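Local coordinates for protein shikimate 5-dehydrogenase AroE (5-dehydroshikimate reductase) (Mycobacterium tuberculosis, PDB 4P4G) that probably catalyses the NADP-dependent interconversion of 3-dehydroshikimate and shikimate, the fourth step of chorismate biosynthesis, and is captured here with shikimate bound, at residues Arg19-His24 with Trp36-Ile41; Glu78-Ala83 with Gly98-Asn103; Ala89-Arg94 with Asp102-Asp107. All coordinates share one frame; numbering follows the deposited sequence.

Overall arrangement
The three contacts fall on the mixed sheet of the substrate-binding half of the enzyme, whose strand order runs 37-42, 7-12, 59-64, 91-95, 98-102, 78-79. Contact 1 closes along the chain before contacts 2 and 3 open, and these two end on the same stretch. Contact 1 sits at one outermost strand, 37-42, packed against helix 20-30; contact 2 lies at the other, 78-79, their centres about 21 Å apart. Contact 3 joins strand 91-95 to the end of 98-102 and the start of helix 105-113, its centre about 7 Å from that of contact 2, sharing Asp102 and Asn103. Contacts 1 and 3, centres about 15 Å apart, both touch the shikimate, at its carboxylate and a ring hydroxyl respectively.

Contact 1. Residues Arg19-His24 with Trp36-Ile41; sequences RSPQLH and WTYERI. With SKM ((3R,4S,5R)-3,4,5-trihydroxycyclohex-1-ene-1-carboxylic acid), chain C.
Helix 20-24 runs almost antiparallel to strand 37-41, at 171° between their directions with the axes 7.9 Å apart at closest, and Pro21 lies opposite Tyr38. The Tyr38 ring lies between strand and helix. With CG anti to the backbone N (chi1 -170°) it extends toward the helix, where it forms an offset stack with the His24 imidazole: centroids 4.3 Å apart, planes 25° from parallel. Tyr38 CE2 sits over the centre of the imidazole, while His24 CB makes a CH-pi contact over the phenol face, 3.9 Å from its centroid. Pro21 meets the same ring obliquely, its CA 3.3 Å from Tyr38 CD1. These layers belong to the beta-alpha-beta unit of strand 7-12, helix 20-30 and strand 37-42. Polar ends are held from outside: Tyr38 OH by Ser63, His24 ND1 by Tyr28 and His24 NE2 by Gln247. Further along the strand, the extended Arg40 chain lays one guanidinium face on the Pro21 ring, Pro21 CG being 3.5 Å from Arg40 CZ; its NE is hydrogen-bonded to Ser18 O. At the helix start Ser20 CB touches Tyr38 OH (3.4 Å), whereas Ser20 OG donates to shikimate carboxylate oxygen O2 over 2.7 Å.

Contact 2. Residues Glu78-Ala83 with Gly98-Asn103; sequences ERTARA and GWRADN
Glu78 and Arg100 lie side by side on one face of a parallel strand pair, at the edge of the mixed sheet of the substrate-binding domain where strand 78-79 flanks strand 98-102. Their side chains cross obliquely, with carboxylate and guanidinium planes 65° apart; both Arg100 NE, at 3.1 Å, and, weakly, NH2 converge on the one oxygen Glu78 OE2, the NE approach being tilted out of the carboxylate plane. On the other face Arg79 CG rests on Ala101 CB. Backbone bonds fix the register: Ala101 N to Glu78 O, and Thr80 N to Ala101 O, the latter at 2.9 Å and almost straight. Beyond the strand, Thr80 is the N-cap of helix 81-86. Its OG1 stands between the backbone N and the carbonyl carbon (chi1 65°), accepting from Ala83 N while donating to Asp102 OD1 on its anti side, somewhat out of the carboxylate plane. The Arg82 guanidinium is turned 62° from the Asp102 carboxylate, with OD2 over one of its faces; the salt bridge of OD2 with Arg82 NH2 is modelled unusually short, its exact geometry doubtful. Gln250 also donates to Asp102 OD2, and Asp107 pairs with Arg82 NH1. Ala83 CB packs against the strand end, 3.6 Å from Ala101 O.

Contact 3. Residues Ala89-Arg94 with Asp102-Asp107; sequences ANTLVR and DNTDID. With SKM ((3R,4S,5R)-3,4,5-trihydroxycyclohex-1-ene-1-carboxylic acid), chain C.
Asn90 reaches across to the turn at residues 103-105 and presents both ends of its amide to Thr104, the two side chains crossing at about a right angle. Its OD1 accepts from Thr104 N at 2.8 Å, and its ND2 donates to Thr104 OG1 at 3.0 Å, with that oxygen in the amide plane. Asn90 CG stands between the backbone N and the carbonyl carbon (chi1 73°), which directs the amide at the turn. A second donor, Thr91 OG1, lies 2.8 Å from Asn90 OD1, on the face of the amide plane opposite Thr104 N; bonds on both amide ends therefore fix its flip. Thr104 OG1 is in turn the donor to Gln243 O, and Thr91 OG1 is also bonded to Gln247, both on helix 236-252. The backbones meet as an antiparallel hydrogen-bonded pair, Thr91 with Asp102, in which Asp102 N donates to Thr91 O at 3.0 Å and the return bond, Thr91 N to Asp102 O, is weak. Here strand 98-102 leaves the mixed sheet of the substrate-binding domain and turns into helix 105-113, and the substrate pocket lies at this exit. Asn90 ND2 donates to shikimate O12 at 2.9 Å in a nearly straight bond (165°). That hydroxyl donates a hydrogen bond to Asp105 OD1, 2.6 Å from O12, while Asp105 OD2 forms a salt bridge with Lys69, which also binds the ligand.

Contact 1. Residues Arg19-His24 with Trp36-Ile41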
loop_
_atom_site.group_PDB
_atom_site.type_symbol
_atom_site.label_atom_id
_atom_site.label_comp_id
_atom_site.label_asym_id
_atom_site.label_seq_id
_atom_site.Cartn_x
_atom_site.Cartn_y
_atom_site.Cartn_z
ATOM N N ARG A 19 9.039 8.047 -3.739
ATOM C CA ARG A 19 9.312 8.018 -5.172
ATOM C C ARG A 19 8.038 8.157 -6.021
ATOM O O ARG A 19 8.072 7.948 -7.231
ATOM C CB ARG A 19 10.056 6.738 -5.573
ATOM C CG ARG A 19 11.350 6.461 -4.819
ATOM C CD ARG A 19 12.276 7.648 -4.789
ATOM N NE ARG A 19 13.676 7.261 -4.594
ATOM C CZ ARG A 19 14.221 6.935 -3.425
ATOM N NH1 ARG A 19 13.496 6.931 -2.308
ATOM N NH2 ARG A 19 15.506 6.605 -3.372
ATOM N N SER A 20 6.916 8.497 -5.391
ATOM C CA SER A 20 5.701 8.800 -6.144
ATOM C C SER A 20 5.849 9.908 -7.181
ATOM O O SER A 20 5.310 9.761 -8.291
ATOM C CB SER A 20 4.531 9.130 -5.213
ATOM O OG SER A 20 3.928 7.948 -4.752
ATOM N N PRO A 21 6.532 11.031 -6.836
ATOM C CA PRO A 21 6.619 12.099 -7.839
ATOM C C PRO A 21 7.301 11.642 -9.119
ATOM O O PRO A 21 6.851 12.025 -10.188
ATOM C CB PRO A 21 7.475 13.168 -7.149
ATOM C CG PRO A 21 7.249 12.957 -5.681
ATOM C CD PRO A 21 7.162 11.438 -5.562
ATOM N N GLN A 22 8.369 10.857 -8.997
ATOM C CA GLN A 22 9.076 10.353 -10.170
ATOM C C GLN A 22 8.118 9.614 -11.105
ATOM O O GLN A 22 8.156 9.812 -12.332
ATOM C CB GLN A 22 10.243 9.450 -9.761
ATOM C CG GLN A 22 11.455 10.194 -9.192
ATOM C CD GLN A 22 11.441 10.323 -7.683
ATOM O OE1 GLN A 22 10.388 10.498 -7.065
ATOM N NE2 GLN A 22 12.629 10.230 -7.073
ATOM N N LEU A 23 7.249 8.777 -10.532
ATOM C CA LEU A 23 6.329 7.968 -11.336
ATOM C C LEU A 23 5.227 8.817 -11.948
ATOM O O LEU A 23 4.892 8.665 -13.115
ATOM C CB LEU A 23 5.703 6.850 -10.503
ATOM C CG LEU A 23 6.647 5.766 -10.009
ATOM C CD1 LEU A 23 5.838 4.641 -9.369
ATOM C CD2 LEU A 23 7.504 5.243 -11.152
ATOM N N HIS A 24 4.641 9.699 -11.154
ATOM C CA HIS A 24 3.549 10.519 -11.657
ATOM C C HIS A 24 4.032 11.531 -12.691
ATOM O O HIS A 24 3.367 11.743 -13.700
ATOM C CB HIS A 24 2.860 11.250 -10.504
ATOM C CG HIS A 24 1.895 10.404 -9.747
ATOM N ND1 HIS A 24 0.525 10.530 -9.893
ATOM C CD2 HIS A 24 2.086 9.423 -8.836
ATOM C CE1 HIS A 24 -0.077 9.667 -9.098
ATOM N NE2 HIS A 24 0.849 8.986 -8.439
ATOM N N TRP A 36 1.873 20.042 -15.513
ATOM C CA TRP A 36 1.369 19.518 -14.247
ATOM C C TRP A 36 2.522 19.316 -13.259
ATOM O O TRP A 36 3.645 18.964 -13.649
ATOM C CB TRP A 36 0.625 18.193 -14.460
ATOM C CG TRP A 36 -0.738 18.320 -15.109
ATOM C CD1 TRP A 36 -1.127 19.222 -16.061
ATOM C CD2 TRP A 36 -1.888 17.506 -14.836
ATOM N NE1 TRP A 36 -2.449 19.021 -16.389
ATOM C CE2 TRP A 36 -2.935 17.973 -15.650
ATOM C CE3 TRP A 36 -2.130 16.429 -13.976
ATOM C CZ2 TRP A 36 -4.209 17.388 -15.638
ATOM C CZ3 TRP A 36 -3.404 15.861 -13.959
ATOM C CH2 TRP A 36 -4.420 16.347 -14.779
ATOM N N THR A 37 2.246 19.546 -11.980
ATOM C CA THR A 37 3.238 19.330 -10.939
ATOM C C THR A 37 2.814 18.251 -9.942
ATOM O O THR A 37 1.624 17.938 -9.787
ATOM C CB THR A 37 3.558 20.639 -10.184
ATOM O OG1 THR A 37 2.357 21.183 -9.618
ATOM C CG2 THR A 37 4.173 21.669 -11.136
ATOM N N TYR A 38 3.805 17.680 -9.274
ATOM C CA TYR A 38 3.559 16.696 -8.235
ATOM C C TYR A 38 4.627 16.833 -7.152
ATOM O O TYR A 38 5.815 16.595 -7.396
ATOM C CB TYR A 38 3.557 15.297 -8.859
ATOM C CG TYR A 38 3.075 14.193 -7.945
ATOM C CD1 TYR A 38 3.870 13.736 -6.902
ATOM C CD2 TYR A 38 1.841 13.591 -8.143
ATOM C CE1 TYR A 38 3.448 12.713 -6.063
ATOM C CE2 TYR A 38 1.412 12.566 -7.322
ATOM C CZ TYR A 38 2.220 12.139 -6.286
ATOM O OH TYR A 38 1.790 11.118 -5.482
ATOM N N GLU A 39 4.205 17.223 -5.951
ATOM C CA GLU A 39 5.158 17.510 -4.885
ATOM C C GLU A 39 4.948 16.641 -3.650
ATOM O O GLU A 39 3.895 16.026 -3.473
ATOM C CB GLU A 39 5.089 18.989 -4.508
ATOM C CG GLU A 39 3.712 19.471 -4.093
ATOM C CD GLU A 39 3.594 20.995 -4.155
ATOM O OE1 GLU A 39 2.787 21.503 -4.966
ATOM O OE2 GLU A 39 4.309 21.681 -3.395
ATOM N N ARG A 40 5.965 16.591 -2.797
ATOM C CA ARG A 40 5.845 15.913 -1.516
ATOM C C ARG A 40 5.427 16.926 -0.462
ATOM O O ARG A 40 5.981 18.033 -0.399
ATOM C CB ARG A 40 7.190 15.291 -1.136
ATOM C CG ARG A 40 7.744 14.332 -2.207
ATOM C CD ARG A 40 9.166 13.876 -1.877
ATOM N NE ARG A 40 9.738 13.065 -2.951
ATOM C CZ ARG A 40 10.294 13.569 -4.047
ATOM N NH1 ARG A 40 10.367 14.889 -4.213
ATOM N NH2 ARG A 40 10.764 12.758 -4.990
ATOM N N ILE A 41 4.455 16.550 0.363
ATOM C CA ILE A 41 3.953 17.417 1.432
ATOM C C ILE A 41 4.030 16.666 2.747
ATOM O O ILE A 41 3.421 15.607 2.900
ATOM C CB ILE A 41 2.495 17.840 1.184
ATOM C CG1 ILE A 41 2.372 18.592 -0.139
ATOM C CG2 ILE A 41 1.967 18.710 2.344
ATOM C CD1 ILE A 41 0.952 19.022 -0.445
HETATM O O12 SKM C . -0.253 3.956 -1.209
HETATM C C8 SKM C . 1.002 4.510 -1.595
HETATM C C6 SKM C . 2.038 4.051 -0.608
HETATM O O7 SKM C . 1.582 4.226 0.721
HETATM C C5 SKM C . 3.235 4.835 -0.792
HETATM C C4 SKM C . 3.355 5.973 -1.473
HETATM C C1 SKM C . 4.707 6.662 -1.534
HETATM O O2 SKM C . 4.841 7.678 -2.231
HETATM O O3 SKM C . 5.683 6.219 -0.902
HETATM C C10 SKM C . 2.164 6.635 -2.228
HETATM C C9 SKM C . 0.853 6.004 -1.674
HETATM O O11 SKM C . -0.130 6.331 -2.594
#

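Contact 2. Residues Glu78-Ala83 with Gly98-Asn103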
loop_
_atom_site.group_PDB
_atom_site.type_symbol
_atom_site.label_atom_id
_atom_site.label_comp_id
_atom_site.label_asym_id
_atom_site.label_seq_id
_atom_site.Cartn_x
_atom_site.Cartn_y
_atom_site.Cartn_z
ATOM N N GLU A 78 -17.234 11.461 -0.390
ATOM C CA GLU A 78 -17.647 10.295 -1.174
ATOM C C GLU A 78 -16.520 9.289 -1.083
ATOM O O GLU A 78 -15.366 9.677 -0.997
ATOM C CB GLU A 78 -17.765 10.609 -2.668
ATOM C CG GLU A 78 -18.731 11.670 -3.128
ATOM C CD GLU A 78 -18.640 11.833 -4.642
ATOM O OE1 GLU A 78 -18.833 12.956 -5.153
ATOM O OE2 GLU A 78 -18.350 10.823 -5.320
ATOM N N ARG A 79 -16.848 8.003 -1.145
ATOM C CA ARG A 79 -15.820 6.960 -1.176
ATOM C C ARG A 79 -16.149 5.908 -2.220
ATOM O O ARG A 79 -17.315 5.584 -2.433
ATOM C CB ARG A 79 -15.692 6.307 0.203
ATOM C CG ARG A 79 -15.392 7.315 1.299
ATOM C CD ARG A 79 -15.707 6.825 2.689
ATOM N NE ARG A 79 -15.571 7.939 3.631
ATOM C CZ ARG A 79 -16.580 8.506 4.283
ATOM N NH1 ARG A 79 -17.816 8.048 4.129
ATOM N NH2 ARG A 79 -16.344 9.525 5.103
ATOM N N THR A 80 -15.124 5.375 -2.881
ATOM C CA THR A 80 -15.334 4.261 -3.805
ATOM C C THR A 80 -15.733 3.016 -3.015
ATOM O O THR A 80 -15.504 2.941 -1.807
ATOM C CB THR A 80 -14.070 3.948 -4.634
ATOM O OG1 THR A 80 -13.039 3.482 -3.762
ATOM C CG2 THR A 80 -13.578 5.189 -5.372
ATOM N N ALA A 81 -16.326 2.045 -3.698
ATOM C CA ALA A 81 -16.725 0.797 -3.064
ATOM C C ALA A 81 -15.531 0.131 -2.395
ATOM O O ALA A 81 -15.648 -0.389 -1.289
ATOM C CB ALA A 81 -17.363 -0.142 -4.084
ATOM N N ARG A 82 -14.381 0.152 -3.062
ATOM C CA ARG A 82 -13.208 -0.530 -2.525
ATOM C C ARG A 82 -12.619 0.186 -1.311
ATOM O O ARG A 82 -12.158 -0.470 -0.384
ATOM C CB ARG A 82 -12.143 -0.802 -3.602
ATOM C CG ARG A 82 -11.704 0.392 -4.415
ATOM C CD ARG A 82 -10.723 -0.034 -5.522
ATOM N NE ARG A 82 -10.524 1.017 -6.515
ATOM C CZ ARG A 82 -9.395 1.215 -7.190
ATOM N NH1 ARG A 82 -8.337 0.443 -6.970
ATOM N NH2 ARG A 82 -9.318 2.196 -8.083
ATOM N N ALA A 83 -12.653 1.519 -1.303
ATOM C CA ALA A 83 -12.228 2.264 -0.114
ATOM C C ALA A 83 -13.150 1.944 1.061
ATOM O O ALA A 83 -12.691 1.745 2.193
ATOM C CB ALA A 83 -12.207 3.772 -0.383
ATOM N N GLY A 98 -16.324 18.507 -3.829
ATOM C CA GLY A 98 -15.616 17.929 -2.702
ATOM C C GLY A 98 -14.528 16.968 -3.119
ATOM O O GLY A 98 -13.820 17.213 -4.098
ATOM N N TRP A 99 -14.393 15.873 -2.374
ATOM C CA TRP A 99 -13.294 14.933 -2.585
ATOM C C TRP A 99 -13.807 13.505 -2.491
ATOM O O TRP A 99 -14.700 13.213 -1.684
ATOM C CB TRP A 99 -12.209 15.131 -1.523
ATOM C CG TRP A 99 -11.487 16.450 -1.588
ATOM C CD1 TRP A 99 -11.844 17.615 -0.969
ATOM C CD2 TRP A 99 -10.270 16.725 -2.288
ATOM N NE1 TRP A 99 -10.931 18.604 -1.258
ATOM C CE2 TRP A 99 -9.954 18.084 -2.063
ATOM C CE3 TRP A 99 -9.413 15.956 -3.083
ATOM C CZ2 TRP A 99 -8.811 18.687 -2.609
ATOM C CZ3 TRP A 99 -8.290 16.562 -3.631
ATOM C CH2 TRP A 99 -8.008 17.915 -3.399
ATOM N N ARG A 100 -13.238 12.616 -3.306
ATOM C CA ARG A 100 -13.566 11.193 -3.232
ATOM C C ARG A 100 -12.348 10.394 -2.784
ATOM O O ARG A 100 -11.235 10.608 -3.280
ATOM C CB ARG A 100 -14.083 10.669 -4.583
ATOM C CG ARG A 100 -14.476 9.186 -4.567
ATOM C CD ARG A 100 -14.811 8.681 -5.968
ATOM N NE ARG A 100 -15.792 9.536 -6.627
ATOM C CZ ARG A 100 -15.508 10.353 -7.637
ATOM N NH1 ARG A 100 -14.279 10.412 -8.122
ATOM N NH2 ARG A 100 -16.459 11.104 -8.171
ATOM N N ALA A 101 -12.560 9.481 -1.841
ATOM C CA ALA A 101 -11.504 8.594 -1.372
ATOM C C ALA A 101 -11.513 7.298 -2.169
ATOM O O ALA A 101 -12.571 6.687 -2.380
ATOM C CB ALA A 101 -11.671 8.292 0.108
ATOM N N ASP A 102 -10.334 6.870 -2.595
ATOM C CA ASP A 102 -10.191 5.552 -3.196
ATOM C C ASP A 102 -9.027 4.825 -2.543
ATOM O O ASP A 102 -8.202 5.428 -1.841
ATOM C CB ASP A 102 -9.978 5.655 -4.711
ATOM C CG ASP A 102 -9.985 4.286 -5.396
ATOM O OD1 ASP A 102 -10.701 3.375 -4.911
ATOM O OD2 ASP A 102 -9.261 4.110 -6.401
ATOM N N ASN A 103 -8.970 3.517 -2.740
ATOM C CA ASN A 103 -7.819 2.764 -2.297
ATOM C C ASN A 103 -7.231 1.988 -3.461
ATOM O O ASN A 103 -7.835 1.029 -3.945
ATOM C CB ASN A 103 -8.169 1.812 -1.157
ATOM C CG ASN A 103 -6.939 1.256 -0.494
ATOM O OD1 ASN A 103 -6.147 0.556 -1.132
ATOM N ND2 ASN A 103 -6.754 1.567 0.783
#

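Contact 3. Residues Ala89-Arg94 with Asp102-Asp107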
loop_
_atom_site.group_PDB
_atom_site.type_symbol
_atom_site.label_atom_id
_atom_site.label_comp_id
_atom_site.label_asym_id
_atom_site.label_seq_id
_atom_site.Cartn_x
_atom_site.Cartn_y
_atom_site.Cartn_z
ATOM N N ALA A 89 -7.793 4.818 2.856
ATOM C CA ALA A 89 -7.690 5.383 1.520
ATOM C C ALA A 89 -6.299 5.917 1.299
ATOM O O ALA A 89 -5.779 6.651 2.134
ATOM C CB ALA A 89 -8.701 6.505 1.353
ATOM N N ASN A 90 -5.703 5.583 0.162
ATOM C CA ASN A 90 -4.397 6.132 -0.160
ATOM C C ASN A 90 -4.496 7.157 -1.285
ATOM O O ASN A 90 -3.481 7.584 -1.849
ATOM C CB ASN A 90 -3.449 5.009 -0.583
ATOM C CG ASN A 90 -3.777 4.481 -1.957
ATOM O OD1 ASN A 90 -4.943 4.457 -2.356
ATOM N ND2 ASN A 90 -2.756 4.051 -2.692
ATOM N N THR A 91 -5.721 7.543 -1.623
ATOM C CA THR A 91 -5.953 8.436 -2.764
ATOM C C THR A 91 -7.133 9.338 -2.466
ATOM O O THR A 91 -8.179 8.862 -2.026
ATOM C CB THR A 91 -6.291 7.616 -4.034
ATOM O OG1 THR A 91 -5.324 6.576 -4.215
ATOM C CG2 THR A 91 -6.318 8.501 -5.280
ATOM N N LEU A 92 -6.957 10.641 -2.664
ATOM C CA LEU A 92 -8.082 11.573 -2.662
ATOM C C LEU A 92 -8.168 12.235 -4.026
ATOM O O LEU A 92 -7.167 12.748 -4.534
ATOM C CB LEU A 92 -7.888 12.645 -1.591
ATOM C CG LEU A 92 -7.997 12.140 -0.158
ATOM C CD1 LEU A 92 -7.466 13.195 0.791
ATOM C CD2 LEU A 92 -9.441 11.794 0.167
ATOM N N VAL A 93 -9.371 12.253 -4.588
ATOM C CA VAL A 93 -9.613 12.788 -5.925
ATOM C C VAL A 93 -10.596 13.947 -5.833
ATOM O O VAL A 93 -11.670 13.818 -5.234
ATOM C CB VAL A 93 -10.194 11.696 -6.840
ATOM C CG1 VAL A 93 -10.330 12.201 -8.288
ATOM C CG2 VAL A 93 -9.325 10.435 -6.774
ATOM N N ARG A 94 -10.242 15.077 -6.433
ATOM C CA ARG A 94 -11.110 16.246 -6.389
ATOM C C ARG A 94 -12.349 15.988 -7.240
ATOM O O ARG A 94 -12.247 15.454 -8.351
ATOM C CB ARG A 94 -10.365 17.477 -6.909
ATOM C CG ARG A 94 -11.070 18.791 -6.602
ATOM C CD ARG A 94 -10.952 19.053 -5.132
ATOM N NE ARG A 94 -11.007 20.472 -4.793
ATOM C CZ ARG A 94 -12.071 21.055 -4.255
ATOM N NH1 ARG A 94 -13.162 20.339 -4.002
ATOM N NH2 ARG A 94 -12.046 22.347 -3.964
ATOM N N ASP A 102 -10.334 6.870 -2.595
ATOM C CA ASP A 102 -10.191 5.552 -3.196
ATOM C C ASP A 102 -9.027 4.825 -2.543
ATOM O O ASP A 102 -8.202 5.428 -1.841
ATOM C CB ASP A 102 -9.978 5.655 -4.711
ATOM C CG ASP A 102 -9.985 4.286 -5.396
ATOM O OD1 ASP A 102 -10.701 3.375 -4.911
ATOM O OD2 ASP A 102 -9.261 4.110 -6.401
ATOM N N ASN A 103 -8.970 3.517 -2.740
ATOM C CA ASN A 103 -7.819 2.764 -2.297
ATOM C C ASN A 103 -7.231 1.988 -3.461
ATOM O O ASN A 103 -7.835 1.029 -3.945
ATOM C CB ASN A 103 -8.169 1.812 -1.157
ATOM C CG ASN A 103 -6.939 1.256 -0.494
ATOM O OD1 ASN A 103 -6.147 0.556 -1.132
ATOM N ND2 ASN A 103 -6.754 1.567 0.783
ATOM N N THR A 104 -6.056 2.407 -3.912
ATOM C CA THR A 104 -5.365 1.692 -4.980
ATOM C C THR A 104 -4.260 0.749 -4.488
ATOM O O THR A 104 -3.601 0.105 -5.313
ATOM C CB THR A 104 -4.773 2.661 -6.028
ATOM O OG1 THR A 104 -3.656 3.354 -5.456
ATOM C CG2 THR A 104 -5.810 3.684 -6.475
ATOM N N ASP A 105 -4.057 0.657 -3.171
ATOM C CA ASP A 105 -3.069 -0.280 -2.608
ATOM C C ASP A 105 -3.497 -1.733 -2.840
ATOM O O ASP A 105 -2.664 -2.644 -2.817
ATOM C CB ASP A 105 -2.875 -0.069 -1.099
ATOM C CG ASP A 105 -2.087 1.183 -0.763
ATOM O OD1 ASP A 105 -1.111 1.498 -1.476
ATOM O OD2 ASP A 105 -2.454 1.854 0.234
ATOM N N ILE A 106 -4.794 -1.953 -3.033
ATOM C CA ILE A 106 -5.293 -3.281 -3.398
ATOM C C ILE A 106 -4.653 -3.699 -4.721
ATOM O O ILE A 106 -4.124 -4.813 -4.833
ATOM C CB ILE A 106 -6.819 -3.289 -3.554
ATOM C CG1 ILE A 106 -7.503 -2.912 -2.242
ATOM C CG2 ILE A 106 -7.307 -4.642 -4.058
ATOM C CD1 ILE A 106 -8.961 -2.504 -2.444
ATOM N N ASP A 107 -4.691 -2.801 -5.713
ATOM C CA ASP A 107 -3.998 -3.018 -6.992
ATOM C C ASP A 107 -2.503 -3.207 -6.795
ATOM O O ASP A 107 -1.871 -4.000 -7.501
ATOM C CB ASP A 107 -4.178 -1.824 -7.930
ATOM C CG ASP A 107 -5.598 -1.645 -8.398
ATOM O OD1 ASP A 107 -6.406 -2.589 -8.268
ATOM O OD2 ASP A 107 -5.900 -0.552 -8.928
HETATM O O12 SKM C . -0.253 3.956 -1.209
HETATM C C8 SKM C . 1.002 4.510 -1.595
HETATM C C6 SKM C . 2.038 4.051 -0.608
HETATM O O7 SKM C . 1.582 4.226 0.721
HETATM C C5 SKM C . 3.235 4.835 -0.792
HETATM C C4 SKM C . 3.355 5.973 -1.473
HETATM C C1 SKM C . 4.707 6.662 -1.534
HETATM O O2 SKM C . 4.841 7.678 -2.231
HETATM O O3 SKM C . 5.683 6.219 -0.902
HETATM C C10 SKM C . 2.164 6.635 -2.228
HETATM C C9 SKM C . 0.853 6.004 -1.674
HETATM O O11 SKM C . -0.130 6.331 -2.594
#